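Local coordinates for protein subtilisin-like serine protease (Fervidobacterium pennivorans, PDB 1R6V) that degrades keratin into peptides as a calcium-binding, subtilisin-like serine protease, allowing its bacterium to grow on native feathers, at residues A[208-211]-A[216-219]; A[276-281]-A[489-494]; A[317-322]-A[424-429]. The protein carries 1 engineered substitution. One frame throughout, in Å; residues are numbered along the deposited sequence.

Interaction 1: residues A[208-211]-A[216-219]; sequences IAAK and GIVG. With CA (calcium ion), chain B.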
loop_
_atom_site.group_PDB
_atom_site.type_symbol
_atom_site.label_atom_id
_atom_site.label_comp_id
_atom_site.label_asym_id
_atom_site.label_seq_id
_atom_site.Cartn_x
_atom_site.Cartn_y
_atom_site.Cartn_z
ATOM N N ILE A 208 17.913 7.791 -16.455
ATOM C CA ILE A 208 17.869 8.905 -15.513
ATOM C C ILE A 208 19.143 9.740 -15.483
ATOM O O ILE A 208 19.086 10.970 -15.540
ATOM C CB ILE A 208 17.644 8.406 -14.071
ATOM C CG1 ILE A 208 16.244 7.807 -13.930
ATOM C CG2 ILE A 208 17.832 9.565 -13.072
ATOM C CD1 ILE A 208 16.028 7.070 -12.623
ATOM N N ALA A 209 20.292 9.074 -15.361
ATOM C CA ALA A 209 21.542 9.808 -15.240
ATOM C C ALA A 209 22.790 9.283 -15.937
ATOM O O ALA A 209 23.893 9.434 -15.403
ATOM C CB ALA A 209 21.846 10.004 -13.756
ATOM N N ALA A 210 22.668 8.670 -17.106
ATOM C CA ALA A 210 23.887 8.226 -17.764
ATOM C C ALA A 210 24.743 9.489 -17.946
ATOM O O ALA A 210 24.239 10.573 -18.252
ATOM C CB ALA A 210 23.574 7.574 -19.117
ATOM N N LYS A 211 26.043 9.342 -17.750
ATOM C CA LYS A 211 26.987 10.456 -17.831
ATOM C C LYS A 211 27.079 11.195 -19.169
ATOM O O LYS A 211 27.126 10.576 -20.223
ATOM C CB LYS A 211 28.367 9.925 -17.443
ATOM C CG LYS A 211 29.453 10.960 -17.213
ATOM C CD LYS A 211 30.789 10.239 -17.013
ATOM C CE LYS A 211 31.928 11.206 -16.736
ATOM N NZ LYS A 211 33.242 10.505 -16.612
ATOM N N GLY A 216 28.469 6.666 -25.474
ATOM C CA GLY A 216 27.225 5.990 -25.125
ATOM C C GLY A 216 26.003 6.892 -25.155
ATOM O O GLY A 216 25.814 7.648 -26.109
ATOM N N ILE A 217 25.163 6.812 -24.123
ATOM C CA ILE A 217 23.967 7.645 -24.063
ATOM C C ILE A 217 24.124 8.701 -22.971
ATOM O O ILE A 217 25.209 8.892 -22.431
ATOM C CB ILE A 217 22.692 6.797 -23.777
ATOM C CG1 ILE A 217 22.770 6.143 -22.391
ATOM C CG2 ILE A 217 22.580 5.669 -24.810
ATOM C CD1 ILE A 217 21.388 5.929 -21.744
ATOM N N VAL A 218 23.051 9.420 -22.675
ATOM C CA VAL A 218 23.105 10.415 -21.611
ATOM C C VAL A 218 21.719 10.376 -20.976
ATOM O O VAL A 218 20.733 10.091 -21.655
ATOM C CB VAL A 218 23.454 11.834 -22.159
ATOM C CG1 VAL A 218 22.469 12.249 -23.233
ATOM C CG2 VAL A 218 23.482 12.856 -21.002
ATOM N N GLY A 219 21.655 10.592 -19.666
ATOM C CA GLY A 219 20.379 10.550 -18.976
ATOM C C GLY A 219 19.597 11.844 -19.091
ATOM O O GLY A 219 20.095 12.832 -19.614
HETATM CA CA CA B . 27.492 9.200 -22.004
#
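The backbones of 208-211 and 216-219 come together as the chain leaves helix 200-209 and folds back on itself, with the CA atoms of A209 and G219 4.0 Å apart. One hydrogen bond ties them: G219 N donates to A210 O over 2.9 Å, nearly straight at 162° but reaching the carbonyl 21° out of its plane. A210 O also receives a CA-H...O contact from V218 CA at 3.5 Å. G219 packs closely on the backbone of I208 to A210, its CA 3.9 Å from A209 N, with no side chain intervening.

Beyond this pair the carbonyls of K211 and I217 converge on a calcium ion, each oxygen 2.3 Å from the metal. Alongside, the methyl of A210 meets the side chain of I217, CB to CG1 3.7 Å; chi1 of 64° sets CG1 between the backbone N and carbonyl carbon and turns the branch inward to A210. The extended side chain of K211 forms a salt bridge with E173. The loop supplies four calcium ligands, the carbonyls of K211, K215 and I217 and OD1 of D213; E129 and D171 complete this six-residue subtilase-domain site, beyond the helix that begins at engineered A200, the inferred charge-relay histidine position.

Interaction 2: residues A[276-281]-A[489-494]; sequences TMKEAF and RFPHID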
loop_
_atom_site.group_PDB
_atom_site.type_symbol
_atom_site.label_atom_id
_atom_site.label_comp_id
_atom_site.label_asym_id
_atom_site.label_seq_id
_atom_site.Cartn_x
_atom_site.Cartn_y
_atom_site.Cartn_z
ATOM N N THR A 276 2.321 -1.273 6.299
ATOM C CA THR A 276 3.732 -0.974 6.450
ATOM C C THR A 276 4.255 -0.195 5.253
ATOM O O THR A 276 4.954 0.812 5.411
ATOM C CB THR A 276 4.552 -2.267 6.601
ATOM O OG1 THR A 276 4.166 -2.905 7.817
ATOM C CG2 THR A 276 6.069 -1.967 6.664
ATOM N N MET A 277 3.917 -0.650 4.049
ATOM C CA MET A 277 4.391 0.055 2.861
ATOM C C MET A 277 3.775 1.456 2.759
ATOM O O MET A 277 4.427 2.393 2.283
ATOM C CB MET A 277 4.082 -0.744 1.591
ATOM C CG MET A 277 4.893 -0.257 0.371
ATOM S SD MET A 277 6.734 -0.417 0.533
ATOM C CE MET A 277 6.821 -2.352 0.805
ATOM N N LYS A 278 2.529 1.588 3.210
ATOM C CA LYS A 278 1.815 2.870 3.199
ATOM C C LYS A 278 2.619 3.809 4.087
ATOM O O LYS A 278 2.929 4.948 3.723
ATOM C CB LYS A 278 0.404 2.696 3.789
ATOM C CG LYS A 278 -0.458 3.969 3.871
ATOM C CD LYS A 278 -1.079 4.289 2.531
ATOM C CE LYS A 278 -2.207 5.312 2.649
ATOM N NZ LYS A 278 -1.740 6.685 3.030
ATOM N N GLU A 279 2.972 3.303 5.263
ATOM C CA GLU A 279 3.743 4.106 6.214
ATOM C C GLU A 279 5.092 4.533 5.655
ATOM O O GLU A 279 5.545 5.656 5.868
ATOM C CB GLU A 279 3.982 3.335 7.516
ATOM C CG GLU A 279 2.817 3.272 8.451
ATOM C CD GLU A 279 2.379 4.647 8.943
ATOM O OE1 GLU A 279 3.136 5.330 9.661
ATOM O OE2 GLU A 279 1.264 5.036 8.608
ATOM N N ALA A 280 5.754 3.632 4.936
ATOM C CA ALA A 280 7.050 3.950 4.365
ATOM C C ALA A 280 6.930 5.011 3.262
ATOM O O ALA A 280 7.744 5.935 3.178
ATOM C CB ALA A 280 7.684 2.691 3.815
ATOM N N PHE A 281 5.938 4.850 2.396
ATOM C CA PHE A 281 5.737 5.826 1.340
ATOM C C PHE A 281 5.368 7.178 1.913
ATOM O O PHE A 281 5.855 8.207 1.435
ATOM C CB PHE A 281 4.659 5.358 0.363
ATOM C CG PHE A 281 5.219 4.667 -0.835
ATOM C CD1 PHE A 281 5.880 3.447 -0.711
ATOM C CD2 PHE A 281 5.147 5.270 -2.084
ATOM C CE1 PHE A 281 6.481 2.827 -1.832
ATOM C CE2 PHE A 281 5.741 4.665 -3.215
ATOM C CZ PHE A 281 6.407 3.447 -3.085
ATOM N N ARG A 489 -5.326 8.463 5.478
ATOM C CA ARG A 489 -4.547 9.637 5.101
ATOM C C ARG A 489 -4.282 9.688 3.619
ATOM O O ARG A 489 -3.920 8.679 3.013
ATOM C CB ARG A 489 -3.187 9.642 5.820
ATOM C CG ARG A 489 -3.242 9.429 7.319
ATOM C CD ARG A 489 -1.830 9.420 7.909
ATOM N NE ARG A 489 -1.246 10.760 7.954
ATOM C CZ ARG A 489 -0.138 11.082 8.620
ATOM N NH1 ARG A 489 0.528 10.159 9.309
ATOM N NH2 ARG A 489 0.300 12.335 8.610
ATOM N N PHE A 490 -4.431 10.884 3.050
ATOM C CA PHE A 490 -4.210 11.100 1.624
ATOM C C PHE A 490 -3.179 12.210 1.432
ATOM O O PHE A 490 -3.544 13.372 1.331
ATOM C CB PHE A 490 -5.528 11.512 0.953
ATOM C CG PHE A 490 -6.579 10.434 0.993
ATOM C CD1 PHE A 490 -7.385 10.263 2.113
ATOM C CD2 PHE A 490 -6.734 9.576 -0.085
ATOM C CE1 PHE A 490 -8.338 9.243 2.161
ATOM C CE2 PHE A 490 -7.681 8.552 -0.051
ATOM C CZ PHE A 490 -8.482 8.387 1.074
ATOM N N PRO A 491 -1.889 11.860 1.338
ATOM C CA PRO A 491 -0.875 12.900 1.161
ATOM C C PRO A 491 -0.677 13.386 -0.257
ATOM O O PRO A 491 -0.752 12.616 -1.217
ATOM C CB PRO A 491 0.395 12.254 1.710
ATOM C CG PRO A 491 0.193 10.795 1.423
ATOM C CD PRO A 491 -1.284 10.541 1.605
ATOM N N HIS A 492 -0.443 14.687 -0.365
ATOM C CA HIS A 492 -0.139 15.302 -1.643
ATOM C C HIS A 492 -1.080 14.978 -2.783
ATOM O O HIS A 492 -0.643 14.790 -3.903
ATOM C CB HIS A 492 1.302 14.934 -1.991
ATOM C CG HIS A 492 2.276 15.446 -0.981
ATOM N ND1 HIS A 492 2.712 16.754 -0.981
ATOM C CD2 HIS A 492 2.776 14.881 0.143
ATOM C CE1 HIS A 492 3.427 16.976 0.107
ATOM N NE2 HIS A 492 3.479 15.858 0.806
ATOM N N ILE A 493 -2.374 14.957 -2.485
ATOM C CA ILE A 493 -3.382 14.704 -3.495
ATOM C C ILE A 493 -3.904 16.047 -4.032
ATOM O O ILE A 493 -3.617 17.113 -3.481
ATOM C CB ILE A 493 -4.600 13.898 -2.941
ATOM C CG1 ILE A 493 -5.324 14.684 -1.841
ATOM C CG2 ILE A 493 -4.124 12.537 -2.402
ATOM C CD1 ILE A 493 -6.739 14.130 -1.543
ATOM N N ASP A 494 -4.663 15.977 -5.119
ATOM C CA ASP A 494 -5.252 17.175 -5.724
ATOM C C ASP A 494 -6.272 17.859 -4.812
ATOM O O ASP A 494 -7.018 17.203 -4.069
ATOM C CB ASP A 494 -6.048 16.836 -6.999
ATOM C CG ASP A 494 -5.188 16.475 -8.175
ATOM O OD1 ASP A 494 -3.953 16.668 -8.118
ATOM O OD2 ASP A 494 -5.773 16.006 -9.190
#
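A single lysine-to-carbonyl hydrogen bond joins 276-281 to 489-494 across a domain boundary, between helix 275-286 of the catalytic domain and strand 487-494 of the first beta-sandwich domain. The backbones stand well apart, the nearest CA atoms, those of K278 and R489, being 9.5 Å from each other. K278 spans the gap: its NZ donates to R489 O at 3.0 Å. The ammonium approaches with a C=O...N angle of 140° and sits 33° out of the carbonyl plane. CG of K278 leaves anti to the backbone N, and bends at chi2 and chi4 shape the rest of the chain, whose CE also comes to 3.8 Å from R489 O.

The P491 ring lies beside the ammonium, CD 4.1 Å from NZ of K278. D282, one turn further along the same helix, forms a salt bridge with K278, which would help to balance the charge of this buried lysine. R489 directs its guanidinium elsewhere, to a salt bridge with E449 on the adjacent strand 446-455; its NE stays 6.4 Å from NZ of K278. Y273 and Y310 pack against the lysine from the catalytic side, while P491 also touches D282 and M285 of the helix.

With only 108 Å² buried between the segments, this is a small, polar interdomain contact, in which a helix on the subtilisin-like alpha/beta domain meets an outermost strand of a three-stranded sheet in the Ig-like sandwich.

Interaction 3: residues A[317-322]-A[424-429]; sequences AALDYY and HDTGYG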
loop_
_atom_site.group_PDB
_atom_site.type_symbol
_atom_site.label_atom_id
_atom_site.label_comp_id
_atom_site.label_asym_id
_atom_site.label_seq_id
_atom_site.Cartn_x
_atom_site.Cartn_y
_atom_site.Cartn_z
ATOM N N ALA A 317 2.514 6.182 -17.121
ATOM C CA ALA A 317 2.143 5.255 -18.185
ATOM C C ALA A 317 3.206 5.236 -19.272
ATOM O O ALA A 317 3.951 6.197 -19.454
ATOM C CB ALA A 317 0.809 5.664 -18.781
ATOM N N ALA A 318 3.261 4.137 -20.019
ATOM C CA ALA A 318 4.229 3.996 -21.103
ATOM C C ALA A 318 3.637 4.494 -22.422
ATOM O O ALA A 318 2.510 4.134 -22.772
ATOM C CB ALA A 318 4.625 2.538 -21.241
ATOM N N LEU A 319 4.399 5.318 -23.135
ATOM C CA LEU A 319 3.956 5.849 -24.423
ATOM C C LEU A 319 4.816 5.332 -25.569
ATOM O O LEU A 319 6.027 5.154 -25.443
ATOM C CB LEU A 319 4.007 7.384 -24.419
ATOM C CG LEU A 319 3.120 8.104 -23.402
ATOM C CD1 LEU A 319 3.281 9.619 -23.565
ATOM C CD2 LEU A 319 1.649 7.704 -23.641
ATOM N N ASP A 320 4.160 5.110 -26.705
ATOM C CA ASP A 320 4.803 4.638 -27.923
ATOM C C ASP A 320 4.537 5.782 -28.916
ATOM O O ASP A 320 3.834 6.740 -28.599
ATOM C CB ASP A 320 4.088 3.343 -28.350
ATOM C CG ASP A 320 4.723 2.653 -29.555
ATOM O OD1 ASP A 320 5.831 3.028 -29.983
ATOM O OD2 ASP A 320 4.090 1.702 -30.070
ATOM N N TYR A 321 5.109 5.708 -30.102
ATOM C CA TYR A 321 4.845 6.733 -31.100
ATOM C C TYR A 321 4.814 5.985 -32.425
ATOM O O TYR A 321 5.763 5.293 -32.766
ATOM C CB TYR A 321 5.955 7.783 -31.120
ATOM C CG TYR A 321 5.679 8.910 -32.078
ATOM C CD1 TYR A 321 4.914 10.014 -31.691
ATOM C CD2 TYR A 321 6.152 8.858 -33.395
ATOM C CE1 TYR A 321 4.623 11.044 -32.589
ATOM C CE2 TYR A 321 5.868 9.878 -34.304
ATOM C CZ TYR A 321 5.105 10.969 -33.897
ATOM O OH TYR A 321 4.824 11.991 -34.789
ATOM N N TYR A 322 3.711 6.112 -33.157
ATOM C CA TYR A 322 3.586 5.422 -34.433
ATOM C C TYR A 322 2.499 6.116 -35.236
ATOM O O TYR A 322 1.545 6.646 -34.669
ATOM C CB TYR A 322 3.213 3.960 -34.210
ATOM C CG TYR A 322 3.219 3.130 -35.474
ATOM C CD1 TYR A 322 4.415 2.662 -36.010
ATOM C CD2 TYR A 322 2.034 2.843 -36.156
ATOM C CE1 TYR A 322 4.438 1.927 -37.199
ATOM C CE2 TYR A 322 2.053 2.105 -37.355
ATOM C CZ TYR A 322 3.255 1.658 -37.868
ATOM O OH TYR A 322 3.295 0.972 -39.069
ATOM N N HIS A 424 -7.855 7.949 -18.650
ATOM C CA HIS A 424 -7.329 6.868 -17.808
ATOM C C HIS A 424 -6.113 6.154 -18.383
ATOM O O HIS A 424 -5.451 5.384 -17.689
ATOM C CB HIS A 424 -8.406 5.803 -17.550
ATOM C CG HIS A 424 -9.519 6.255 -16.657
ATOM N ND1 HIS A 424 -9.980 5.494 -15.602
ATOM C CD2 HIS A 424 -10.282 7.372 -16.674
ATOM C CE1 HIS A 424 -10.979 6.125 -15.009
ATOM N NE2 HIS A 424 -11.183 7.267 -15.641
ATOM N N ASP A 425 -5.818 6.390 -19.652
ATOM C CA ASP A 425 -4.690 5.708 -20.270
ATOM C C ASP A 425 -3.350 6.404 -20.034
ATOM O O ASP A 425 -2.367 5.774 -19.628
ATOM C CB ASP A 425 -4.932 5.566 -21.776
ATOM C CG ASP A 425 -5.992 4.538 -22.098
ATOM O OD1 ASP A 425 -6.371 4.413 -23.282
ATOM O OD2 ASP A 425 -6.443 3.845 -21.164
ATOM N N THR A 426 -3.327 7.708 -20.272
ATOM C CA THR A 426 -2.094 8.474 -20.139
ATOM C C THR A 426 -2.204 9.678 -19.222
ATOM O O THR A 426 -1.337 10.556 -19.239
ATOM C CB THR A 426 -1.632 8.959 -21.517
ATOM O OG1 THR A 426 -0.424 9.729 -21.391
ATOM C CG2 THR A 426 -2.717 9.817 -22.148
ATOM N N GLY A 427 -3.252 9.722 -18.415
ATOM C CA GLY A 427 -3.408 10.860 -17.524
ATOM C C GLY A 427 -3.513 12.145 -18.323
ATOM O O GLY A 427 -4.251 12.207 -19.307
ATOM N N TYR A 428 -2.762 13.172 -17.929
ATOM C CA TYR A 428 -2.827 14.454 -18.621
ATOM C C TYR A 428 -1.997 14.564 -19.899
ATOM O O TYR A 428 -1.979 15.616 -20.535
ATOM C CB TYR A 428 -2.472 15.585 -17.647
ATOM C CG TYR A 428 -3.422 15.634 -16.467
ATOM C CD1 TYR A 428 -3.181 14.877 -15.328
ATOM C CD2 TYR A 428 -4.595 16.391 -16.515
ATOM C CE1 TYR A 428 -4.080 14.869 -14.261
ATOM C CE2 TYR A 428 -5.504 16.384 -15.453
ATOM C CZ TYR A 428 -5.239 15.620 -14.329
ATOM O OH TYR A 428 -6.129 15.591 -13.279
ATOM N N GLY A 429 -1.313 13.484 -20.269
ATOM C CA GLY A 429 -0.525 13.491 -21.492
ATOM C C GLY A 429 0.948 13.181 -21.343
ATOM O O GLY A 429 1.381 12.649 -20.323
#
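L319 lays one methyl over the side chain of T426, with CD2 3.7 Å from OG1 and 4.1 Å from CB of the threonine. The two side chains cross at about a right angle, so the leucine meets the threonine at its branch rather than running along it. T426 presents the hydroxyl because OG1 lies anti to the backbone N (chi1 179°), and the contact with the leucine methyl is one of van der Waals packing.

Two residues back along the strand, A317 points the same way and presses its methyl on the backbone of the loop: CB is 3.3 Å from D425 O and 4.3 Å from T426 CA. This is a close approach of a methyl to a carbonyl oxygen. No hydrogen bond links the segments, and the surface they bury together comes to 141 Å².

The loop has its own internal support. G429 N bonds to T426 O at 3.1 Å, closing a type II' beta turn in which G427 takes up a positive phi of 60°. At the start of the turn T426 N is held by the carboxylate of D423. Outside the loop, D425 makes a weak, long ion pair with R334.

Strand 314-322 belongs to the central, mainly parallel sheet of the catalytic domain, bonded through A317 and L319 to strand 338-343 and the residue just after it. A318 points away from the loop and packs on T380 and A383 at helix 380-397, placing the strand between that helix and the loop that joins helices 403-413 and 433-438.

All three contacts are largely buried, but at different depths: interaction 2 is centred about 8 Å from the centre of the chain, interaction 3 about 24 Å and interaction 1, buried though peripheral, about 32 Å. Interactions 1 and 3 lie within the catalytic domain and share no element, although I208 and A318 both pack on helix 380-397. Interaction 2 instead reaches into the first sandwich domain. The chemistry follows: backbone carbonyls and a metal in the calcium loop, a charged side chain on a carbonyl at the domain boundary, and methyl packing between strand and turn. Interactions 2 and 3 just touch, D494 OD2 lying 4.1 Å from Y428 OH as plain packing, without a hydrogen bond.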